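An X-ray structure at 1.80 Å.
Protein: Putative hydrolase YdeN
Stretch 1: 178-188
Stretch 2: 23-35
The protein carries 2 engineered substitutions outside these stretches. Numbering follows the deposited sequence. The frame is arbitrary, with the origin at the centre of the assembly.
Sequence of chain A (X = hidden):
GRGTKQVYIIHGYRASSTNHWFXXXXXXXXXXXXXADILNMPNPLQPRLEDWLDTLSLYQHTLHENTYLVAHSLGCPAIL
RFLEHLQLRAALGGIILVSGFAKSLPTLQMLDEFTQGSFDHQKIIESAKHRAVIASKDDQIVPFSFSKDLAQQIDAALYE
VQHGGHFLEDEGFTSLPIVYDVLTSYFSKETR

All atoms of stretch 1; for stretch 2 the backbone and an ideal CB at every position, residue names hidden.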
ATOM      1  N   ILE A 178      -8.005 -10.161   6.035  1.00 10.82           N
ATOM      2  CA  ILE A 178      -7.683 -10.453   4.620  1.00 10.36           C
ATOM      3  C   ILE A 178      -6.268 -10.003   4.243  1.00  9.96           C
ATOM      4  O   ILE A 178      -5.590 -10.736   3.535  1.00  8.51           O
ATOM      5  CB  ILE A 178      -8.717  -9.915   3.659  1.00 10.37           C
ATOM      6  CG1 ILE A 178      -8.358 -10.400   2.243  1.00 14.57           C
ATOM      7  CG2 ILE A 178      -8.866  -8.382   3.729  1.00 10.07           C
ATOM      8  CD1 ILE A 178      -9.525 -10.393   1.344  1.00 16.70           C
ATOM      9  N   VAL A 179      -5.806  -8.839   4.735  1.00 10.32           N
ATOM     10  CA  VAL A 179      -4.470  -8.389   4.432  1.00 10.80           C
ATOM     11  C   VAL A 179      -3.428  -9.339   5.013  1.00 10.39           C
ATOM     12  O   VAL A 179      -2.457  -9.707   4.348  1.00 10.87           O
ATOM     13  CB  VAL A 179      -4.186  -6.913   4.884  1.00 12.07           C
ATOM     14  CG1 VAL A 179      -2.802  -6.528   4.470  1.00 14.76           C
ATOM     15  CG2 VAL A 179      -5.151  -6.002   4.223  1.00 13.73           C
ATOM     16  N   TYR A 180      -3.613  -9.761   6.261  1.00  9.30           N
ATOM     17  CA  TYR A 180      -2.663 -10.672   6.898  1.00  9.16           C
ATOM     18  C   TYR A 180      -2.606 -12.022   6.134  1.00  8.83           C
ATOM     19  O   TYR A 180      -1.527 -12.596   5.900  1.00  8.91           O
ATOM     20  CB  TYR A 180      -3.019 -10.873   8.401  1.00  8.25           C
ATOM     21  CG  TYR A 180      -2.342 -12.067   8.939  1.00 10.68           C
ATOM     22  CD1 TYR A 180      -0.997 -12.011   9.326  1.00 12.60           C
ATOM     23  CD2 TYR A 180      -2.992 -13.312   8.980  1.00 13.37           C
ATOM     24  CE1 TYR A 180      -0.326 -13.149   9.768  1.00 11.79           C
ATOM     25  CE2 TYR A 180      -2.335 -14.438   9.415  1.00 10.77           C
ATOM     26  CZ  TYR A 180      -1.008 -14.347   9.791  1.00 13.60           C
ATOM     27  OH  TYR A 180      -0.375 -15.499  10.183  1.00 14.21           O
ATOM     28  N   ASP A 181      -3.768 -12.536   5.761  1.00  9.13           N
ATOM     29  CA  ASP A 181      -3.835 -13.825   5.069  1.00 10.35           C
ATOM     30  C   ASP A 181      -3.237 -13.779   3.629  1.00 10.08           C
ATOM     31  O   ASP A 181      -2.481 -14.692   3.235  1.00 10.22           O
ATOM     32  CB  ASP A 181      -5.245 -14.361   5.042  1.00 10.69           C
ATOM     33  CG  ASP A 181      -5.705 -14.878   6.431  1.00 13.91           C
ATOM     34  OD1 ASP A 181      -4.879 -15.410   7.229  1.00 17.07           O
ATOM     35  OD2 ASP A 181      -6.869 -14.807   6.790  1.00 14.72           O
ATOM     36  N   VAL A 182      -3.523 -12.718   2.895  1.00  9.99           N
ATOM     37  CA  VAL A 182      -2.941 -12.558   1.535  1.00 10.42           C
ATOM     38  C   VAL A 182      -1.424 -12.454   1.643  1.00  9.71           C
ATOM     39  O   VAL A 182      -0.677 -13.136   0.933  1.00  9.66           O
ATOM     40  CB  VAL A 182      -3.559 -11.387   0.781  1.00 10.75           C
ATOM     41  CG1 VAL A 182      -2.781 -11.124  -0.513  1.00 11.22           C
ATOM     42  CG2 VAL A 182      -5.049 -11.681   0.470  1.00 12.22           C
ATOM     43  N   LEU A 183      -0.953 -11.659   2.593  1.00 10.11           N
ATOM     44  CA  LEU A 183       0.470 -11.512   2.845  1.00 10.67           C
ATOM     45  C   LEU A 183       1.126 -12.822   3.184  1.00 11.38           C
ATOM     46  O   LEU A 183       2.174 -13.210   2.618  1.00 11.87           O
ATOM     47  CB  LEU A 183       0.671 -10.469   3.989  1.00 11.99           C
ATOM     48  CG  LEU A 183       2.065 -10.030   4.293  1.00 12.68           C
ATOM     49  CD1 LEU A 183       2.745  -9.410   3.054  1.00 12.60           C
ATOM     50  CD2 LEU A 183       2.057  -9.102   5.492  1.00 15.40           C
ATOM     51  N   THR A 184       0.530 -13.536   4.125  1.00 12.49           N
ATOM     52  CA  THR A 184       1.088 -14.790   4.563  1.00 12.75           C
ATOM     53  C   THR A 184       1.178 -15.829   3.427  1.00 12.23           C
ATOM     54  O   THR A 184       2.102 -16.656   3.417  1.00 12.64           O
ATOM     55  CB  THR A 184       0.274 -15.281   5.797  1.00 13.96           C
ATOM     56  OG1 THR A 184       0.587 -14.404   6.893  1.00 14.48           O
ATOM     57  CG2 THR A 184       0.722 -16.677   6.282  1.00 15.76           C
ATOM     58  N   SER A 185       0.233 -15.808   2.503  1.00 11.90           N
ATOM     59  CA  SER A 185       0.247 -16.737   1.365  1.00 13.40           C
ATOM     60  C   SER A 185       1.496 -16.497   0.487  1.00 14.52           C
ATOM     61  O   SER A 185       2.059 -17.433  -0.107  1.00 14.35           O
ATOM     62  CB  SER A 185      -1.059 -16.654   0.573  1.00 14.64           C
ATOM     63  OG  SER A 185      -1.105 -15.523  -0.303  1.00 17.64           O
ATOM     64  N   TYR A 186       1.955 -15.259   0.452  1.00 15.33           N
ATOM     65  CA  TYR A 186       3.179 -14.946  -0.257  1.00 16.47           C
ATOM     66  C   TYR A 186       4.397 -15.630   0.355  1.00 18.59           C
ATOM     67  O   TYR A 186       5.390 -15.886  -0.358  1.00 18.59           O
ATOM     68  CB  TYR A 186       3.475 -13.468  -0.202  1.00 16.12           C
ATOM     69  CG  TYR A 186       2.521 -12.526  -0.892  1.00 14.19           C
ATOM     70  CD1 TYR A 186       1.482 -12.967  -1.726  1.00 16.09           C
ATOM     71  CD2 TYR A 186       2.700 -11.156  -0.729  1.00 14.81           C
ATOM     72  CE1 TYR A 186       0.617 -12.029  -2.346  1.00 14.28           C
ATOM     73  CE2 TYR A 186       1.931 -10.257  -1.380  1.00 16.43           C
ATOM     74  CZ  TYR A 186       0.868 -10.723  -2.180  1.00 17.15           C
ATOM     75  OH  TYR A 186       0.140  -9.752  -2.807  1.00 21.69           O
ATOM     76  N   PHE A 187       4.412 -15.748   1.680  1.00 19.89           N
ATOM     77  CA  PHE A 187       5.557 -16.306   2.382  1.00 22.45           C
ATOM     78  C   PHE A 187       5.685 -17.815   2.111  1.00 27.21           C
ATOM     79  O   PHE A 187       6.806 -18.345   2.077  1.00 27.81           O
ATOM     80  CB  PHE A 187       5.461 -16.110   3.898  1.00 21.58           C
ATOM     81  CG  PHE A 187       5.273 -14.668   4.356  1.00 17.63           C
ATOM     82  CD1 PHE A 187       5.608 -13.590   3.554  1.00 16.29           C
ATOM     83  CD2 PHE A 187       4.746 -14.416   5.609  1.00 15.28           C
ATOM     84  CE1 PHE A 187       5.423 -12.311   4.006  1.00 14.94           C
ATOM     85  CE2 PHE A 187       4.599 -13.142   6.081  1.00 15.23           C
ATOM     86  CZ  PHE A 187       4.933 -12.075   5.278  1.00 15.75           C
ATOM     87  N   SER A 188       4.549 -18.490   1.971  1.00 31.32           N
ATOM     88  CA  SER A 188       4.557 -19.948   1.729  1.00 35.18           C
ATOM     89  C   SER A 188       4.996 -20.219   0.316  1.00 37.37           C
ATOM     90  O   SER A 188       5.704 -21.182   0.058  1.00 38.41           O
ATOM     91  CB  SER A 188       3.195 -20.613   1.953  1.00 35.77           C
ATOM     92  OG  SER A 188       2.126 -19.887   1.349  1.00 38.30           O
ATOM     93  N   UNK A  23      -1.750  -1.156  13.618  1.00 10.02           N
ATOM     94  CA  UNK A  23      -1.274  -1.795  14.847  1.00 10.17           C
ATOM     95  C   UNK A  23      -1.719  -3.229  14.892  1.00  9.21           C
ATOM     96  O   UNK A  23      -0.853  -4.062  15.177  1.00  9.35           O
ATOM     97  CB  UNK A  23      -1.774  -1.050  16.086  1.00 10.17           C
ATOM     98  N   UNK A  24      -2.980  -3.517  14.556  1.00  8.51           N
ATOM     99  CA  UNK A  24      -3.415  -4.936  14.548  1.00  8.73           C
ATOM    100  C   UNK A  24      -2.517  -5.801  13.631  1.00  8.83           C
ATOM    101  O   UNK A  24      -2.103  -6.920  13.991  1.00  7.48           O
ATOM    102  CB  UNK A  24      -4.871  -5.036  14.087  1.00  8.73           C
ATOM    103  N   UNK A  25      -2.262  -5.303  12.434  1.00  9.18           N
ATOM    104  CA  UNK A  25      -1.481  -6.103  11.472  1.00  9.69           C
ATOM    105  C   UNK A  25      -0.047  -6.330  11.968  1.00  9.08           C
ATOM    106  O   UNK A  25       0.466  -7.454  11.908  1.00  8.49           O
ATOM    107  CB  UNK A  25      -1.455  -5.413  10.107  1.00  9.69           C
ATOM    108  N   UNK A  26       0.608  -5.287  12.464  1.00  8.56           N
ATOM    109  CA  UNK A  26       1.937  -5.440  13.038  1.00  9.15           C
ATOM    110  C   UNK A  26       1.993  -6.513  14.127  1.00  9.11           C
ATOM    111  O   UNK A  26       2.872  -7.405  14.077  1.00  9.54           O
ATOM    112  CB  UNK A  26       2.407  -4.101  13.610  1.00  9.15           C
ATOM    113  N   UNK A  27       1.078  -6.439  15.093  1.00  9.32           N
ATOM    114  CA  UNK A  27       1.021  -7.397  16.198  1.00  9.34           C
ATOM    115  C   UNK A  27       0.643  -8.819  15.746  1.00  8.66           C
ATOM    116  O   UNK A  27       1.175  -9.803  16.276  1.00  8.55           O
ATOM    117  CB  UNK A  27       0.016  -6.909  17.243  1.00  9.34           C
ATOM    118  N   UNK A  28      -0.206  -8.944  14.723  1.00  8.40           N
ATOM    119  CA  UNK A  28      -0.600 -10.266  14.213  1.00  8.34           C
ATOM    120  C   UNK A  28       0.621 -10.954  13.547  1.00  8.68           C
ATOM    121  O   UNK A  28       0.863 -12.138  13.724  1.00  8.96           O
ATOM    122  CB  UNK A  28      -1.754 -10.134  13.218  1.00  8.34           C
ATOM    123  N   UNK A  29       1.404 -10.161  12.835  1.00  9.80           N
ATOM    124  CA  UNK A  29       2.633 -10.634  12.225  1.00  9.59           C
ATOM    125  C   UNK A  29       3.673 -11.042  13.269  1.00  9.85           C
ATOM    126  O   UNK A  29       4.361 -12.075  13.126  1.00 10.15           O
ATOM    127  CB  UNK A  29       3.208  -9.552  11.309  1.00  9.59           C
ATOM    128  N   UNK A  30       3.812 -10.242  14.309  1.00 10.70           N
ATOM    129  CA  UNK A  30       4.703 -10.534  15.422  1.00 11.87           C
ATOM    130  C   UNK A  30       4.367 -11.884  16.080  1.00 12.50           C
ATOM    131  O   UNK A  30       5.276 -12.668  16.462  1.00 13.16           O
ATOM    132  CB  UNK A  30       4.627  -9.410  16.457  1.00 11.87           C
ATOM    133  N   UNK A  31       3.082 -12.217  16.123  1.00 12.52           N
ATOM    134  CA  UNK A  31       2.648 -13.520  16.668  1.00 13.36           C
ATOM    135  C   UNK A  31       3.209 -14.716  15.870  1.00 14.32           C
ATOM    136  O   UNK A  31       3.336 -15.851  16.407  1.00 15.06           O
ATOM    137  CB  UNK A  31       1.120 -13.590  16.681  1.00 13.36           C
ATOM    138  N   UNK A  32       3.560 -14.470  14.606  1.00 14.38           N
ATOM    139  CA  UNK A  32       4.266 -15.443  13.782  1.00 15.18           C
ATOM    140  C   UNK A  32       5.797 -15.324  13.748  1.00 15.36           C
ATOM    141  O   UNK A  32       6.464 -16.070  13.007  1.00 15.52           O
ATOM    142  CB  UNK A  32       3.739 -15.334  12.350  1.00 15.18           C
ATOM    143  N   UNK A  33       6.347 -14.393  14.504  1.00 14.43           N
ATOM    144  CA  UNK A  33       7.767 -14.103  14.458  1.00 15.03           C
ATOM    145  C   UNK A  33       8.181 -13.284  13.249  1.00 15.32           C
ATOM    146  O   UNK A  33       9.364 -13.313  12.875  1.00 15.23           O
ATOM    147  CB  UNK A  33       8.558 -15.413  14.478  1.00 15.03           C
ATOM    148  N   UNK A  34       7.223 -12.582  12.623  1.00 13.58           N
ATOM    149  CA  UNK A  34       7.532 -11.725  11.468  1.00 13.88           C
ATOM    150  C   UNK A  34       7.590 -10.252  11.869  1.00 13.73           C
ATOM    151  O   UNK A  34       6.648  -9.706  12.495  1.00 12.41           O
ATOM    152  CB  UNK A  34       6.490 -11.922  10.365  1.00 13.88           C
ATOM    153  N   UNK A  35       8.709  -9.628  11.495  1.00 13.28           N
ATOM    154  CA  UNK A  35       9.007  -8.262  11.820  1.00 13.80           C
ATOM    155  C   UNK A  35       8.236  -7.354  10.848  1.00 12.30           C
ATOM    156  O   UNK A  35       8.358  -7.488   9.649  1.00 12.00           O
ATOM    157  CB  UNK A  35      10.514  -8.004  11.760  1.00 13.80           C
TER

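Stretch 1 is helical throughout and crosses the helix of positions 23-31 at -42°, the axes approaching to 10.4 Å. It offers an apolar strip, Val179, Leu183 and Phe187, beside the ring and hydroxyl of Tyr180.

Position 23 lies beyond the reach of stretch 1, so the contact sets no preference; it is Pro23. At position 24 the CA-to-CB bond points sideways, and only a long side chain could reach Tyr180. The residue is Trp24, chi1 t, whose CZ3 lies 4.0 Å from Tyr180 CB.

The CA of position 25 is 6.6 Å from that of Tyr180. Its CB points sideways, with room before Val179 and Tyr180 for a branched or long apolar chain: leucine, isoleucine or methionine. It is Leu25, whose CD1 packs 3.9 Å from Tyr180 CB and whose CD2 lies 4.0 Å from Val179 CG1.

Positions 26 and 27 are out of reach, and many residues would suit; they are Lys26 and Lys27.

Position 28 points toward stretch 1, its ideal CB 4.4 Å from Tyr180 CD1. An aromatic ring invites an aliphatic chain, perhaps one ending in a cation. Arg28 supplies both: CG sits over the ring face, 3.8 Å from the centroid of the Tyr180 ring, and CZ is 3.9 Å from that centroid in an off-centre cation-pi contact.

At position 29 the CB points sideways, but Tyr180, Leu183 and Phe187 form an apolar surface within reach of leucine, methionine or isoleucine. Leu29 meets all three: CD2 lies 3.9 Å from Tyr180 CD1 and 4.2 Å from Phe187 CE2, while CD1 is 3.8 Å from Leu183 CD2.

Position 30 is out of reach and is Leu30. Position 31, pointing sideways, makes no contact as Ala31.

Position 32 points toward the Tyr180 hydroxyl, its ideal CB 4.7 Å from Tyr180 OH. A short acceptor such as aspartate or asparagine would fit. Asp32 OD2 accepts a very short hydrogen bond from Tyr180 OH, 2.4 Å; a water bridges the same OD2 to Thr184 OG1. The other oxygen, Asp32 OD1, forms a 3.0 Å salt bridge with Arg28 NH1, tying the two polar residues together.

Position 33 has phi 77°, which favours glycine, though asparagine is often tolerated. Gly33 ends the helix in a Schellman motif.

The CB of position 34 points toward Phe187, 4.8 Å from its CE2, where a modest apolar group would suit. Val34 CG2 lies 4.2 Å from Phe187 CE2. Position 35 is out of reach and is Gln35.

Stretch 2 23-35: PWLKKRLLADGVQ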
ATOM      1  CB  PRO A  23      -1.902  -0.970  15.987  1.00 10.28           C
ATOM      2  CG  PRO A  23      -2.249   0.312  15.338  1.00 11.04           C
ATOM      3  CD  PRO A  23      -2.526   0.088  13.885  1.00 10.53           C
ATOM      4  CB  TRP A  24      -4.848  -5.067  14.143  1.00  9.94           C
ATOM      5  CG  TRP A  24      -5.351  -6.515  14.164  1.00  9.02           C
ATOM      6  CD1 TRP A  24      -5.917  -7.148  15.211  1.00 11.08           C
ATOM      7  CD2 TRP A  24      -5.322  -7.447  13.099  1.00 10.95           C
ATOM      8  NE1 TRP A  24      -6.253  -8.426  14.864  1.00 12.19           N
ATOM      9  CE2 TRP A  24      -5.858  -8.644  13.576  1.00 13.72           C
ATOM     10  CE3 TRP A  24      -4.870  -7.400  11.775  1.00 16.87           C
ATOM     11  CZ2 TRP A  24      -5.988  -9.782  12.771  1.00 17.09           C
ATOM     12  CZ3 TRP A  24      -5.000  -8.553  10.968  1.00 16.59           C
ATOM     13  CH2 TRP A  24      -5.530  -9.711  11.484  1.00 15.84           C
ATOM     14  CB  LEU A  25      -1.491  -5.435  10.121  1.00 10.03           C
ATOM     15  CG  LEU A  25      -0.671  -6.095   9.023  1.00  9.22           C
ATOM     16  CD1 LEU A  25      -1.147  -7.496   8.778  1.00 10.61           C
ATOM     17  CD2 LEU A  25      -0.899  -5.308   7.764  1.00 11.80           C
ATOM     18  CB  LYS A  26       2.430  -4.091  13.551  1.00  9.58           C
ATOM     19  CG  LYS A  26       3.738  -4.118  14.333  1.00  8.72           C
ATOM     20  CD  LYS A  26       4.274  -2.763  14.723  1.00  9.18           C
ATOM     21  CE  LYS A  26       5.654  -2.880  15.400  1.00 14.02           C
ATOM     22  NZ  LYS A  26       5.827  -1.664  16.167  1.00 20.40           N
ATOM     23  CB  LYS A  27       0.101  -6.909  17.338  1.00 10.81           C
ATOM     24  CG  LYS A  27       0.474  -5.578  17.992  1.00 14.46           C
ATOM     25  CD  LYS A  27      -0.764  -5.041  18.806  1.00 20.02           C
ATOM     26  CE  LYS A  27      -0.828  -3.488  19.039  1.00 23.51           C
ATOM     27  NZ  LYS A  27      -2.300  -2.880  19.234  1.00 26.38           N
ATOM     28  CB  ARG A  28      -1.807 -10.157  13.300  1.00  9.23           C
ATOM     29  CG  ARG A  28      -2.213 -11.477  12.676  1.00  8.95           C
ATOM     30  CD  ARG A  28      -2.741 -12.491  13.768  1.00  9.64           C
ATOM     31  NE  ARG A  28      -3.028 -13.780  13.169  1.00 11.01           N
ATOM     32  CZ  ARG A  28      -2.127 -14.728  12.958  1.00 10.18           C
ATOM     33  NH1 ARG A  28      -0.877 -14.563  13.366  1.00 11.15           N
ATOM     34  NH2 ARG A  28      -2.498 -15.882  12.406  1.00  9.73           N
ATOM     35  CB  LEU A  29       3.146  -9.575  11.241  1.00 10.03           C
ATOM     36  CG  LEU A  29       2.391  -9.498   9.898  1.00  9.28           C
ATOM     37  CD1 LEU A  29       2.724  -8.190   9.172  1.00  9.97           C
ATOM     38  CD2 LEU A  29       2.721 -10.722   9.013  1.00 11.51           C
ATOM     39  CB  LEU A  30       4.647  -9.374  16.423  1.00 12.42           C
ATOM     40  CG  LEU A  30       5.577  -9.555  17.615  1.00 16.58           C
ATOM     41  CD1 LEU A  30       7.019  -9.663  17.124  1.00 19.40           C
ATOM     42  CD2 LEU A  30       5.346  -8.396  18.645  1.00 18.12           C
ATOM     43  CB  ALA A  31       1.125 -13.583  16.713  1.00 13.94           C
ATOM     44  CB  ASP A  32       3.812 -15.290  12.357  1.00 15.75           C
ATOM     45  CG  ASP A  32       2.353 -15.586  12.164  1.00 16.54           C
ATOM     46  OD1 ASP A  32       1.624 -16.201  13.017  1.00 16.34           O
ATOM     47  OD2 ASP A  32       1.846 -15.198  11.111  1.00 19.72           O
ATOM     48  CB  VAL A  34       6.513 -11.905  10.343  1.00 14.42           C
ATOM     49  CG1 VAL A  34       6.794 -10.948   9.155  1.00 14.04           C
ATOM     50  CG2 VAL A  34       6.436 -13.397   9.874  1.00 13.69           C
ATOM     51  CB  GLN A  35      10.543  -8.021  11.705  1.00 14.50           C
ATOM     52  CG  GLN A  35      10.994  -6.594  12.071  1.00 20.54           C
ATOM     53  CD  GLN A  35      10.557  -6.203  13.442  1.00 26.59           C
ATOM     54  OE1 GLN A  35      10.600  -7.028  14.373  1.00 31.16           O
ATOM     55  NE2 GLN A  35      10.077  -4.986  13.584  1.00 27.78           N
TER
HETATM   56  O   HOH W   1       2.821 -14.680   8.539  1.00 16.16           O
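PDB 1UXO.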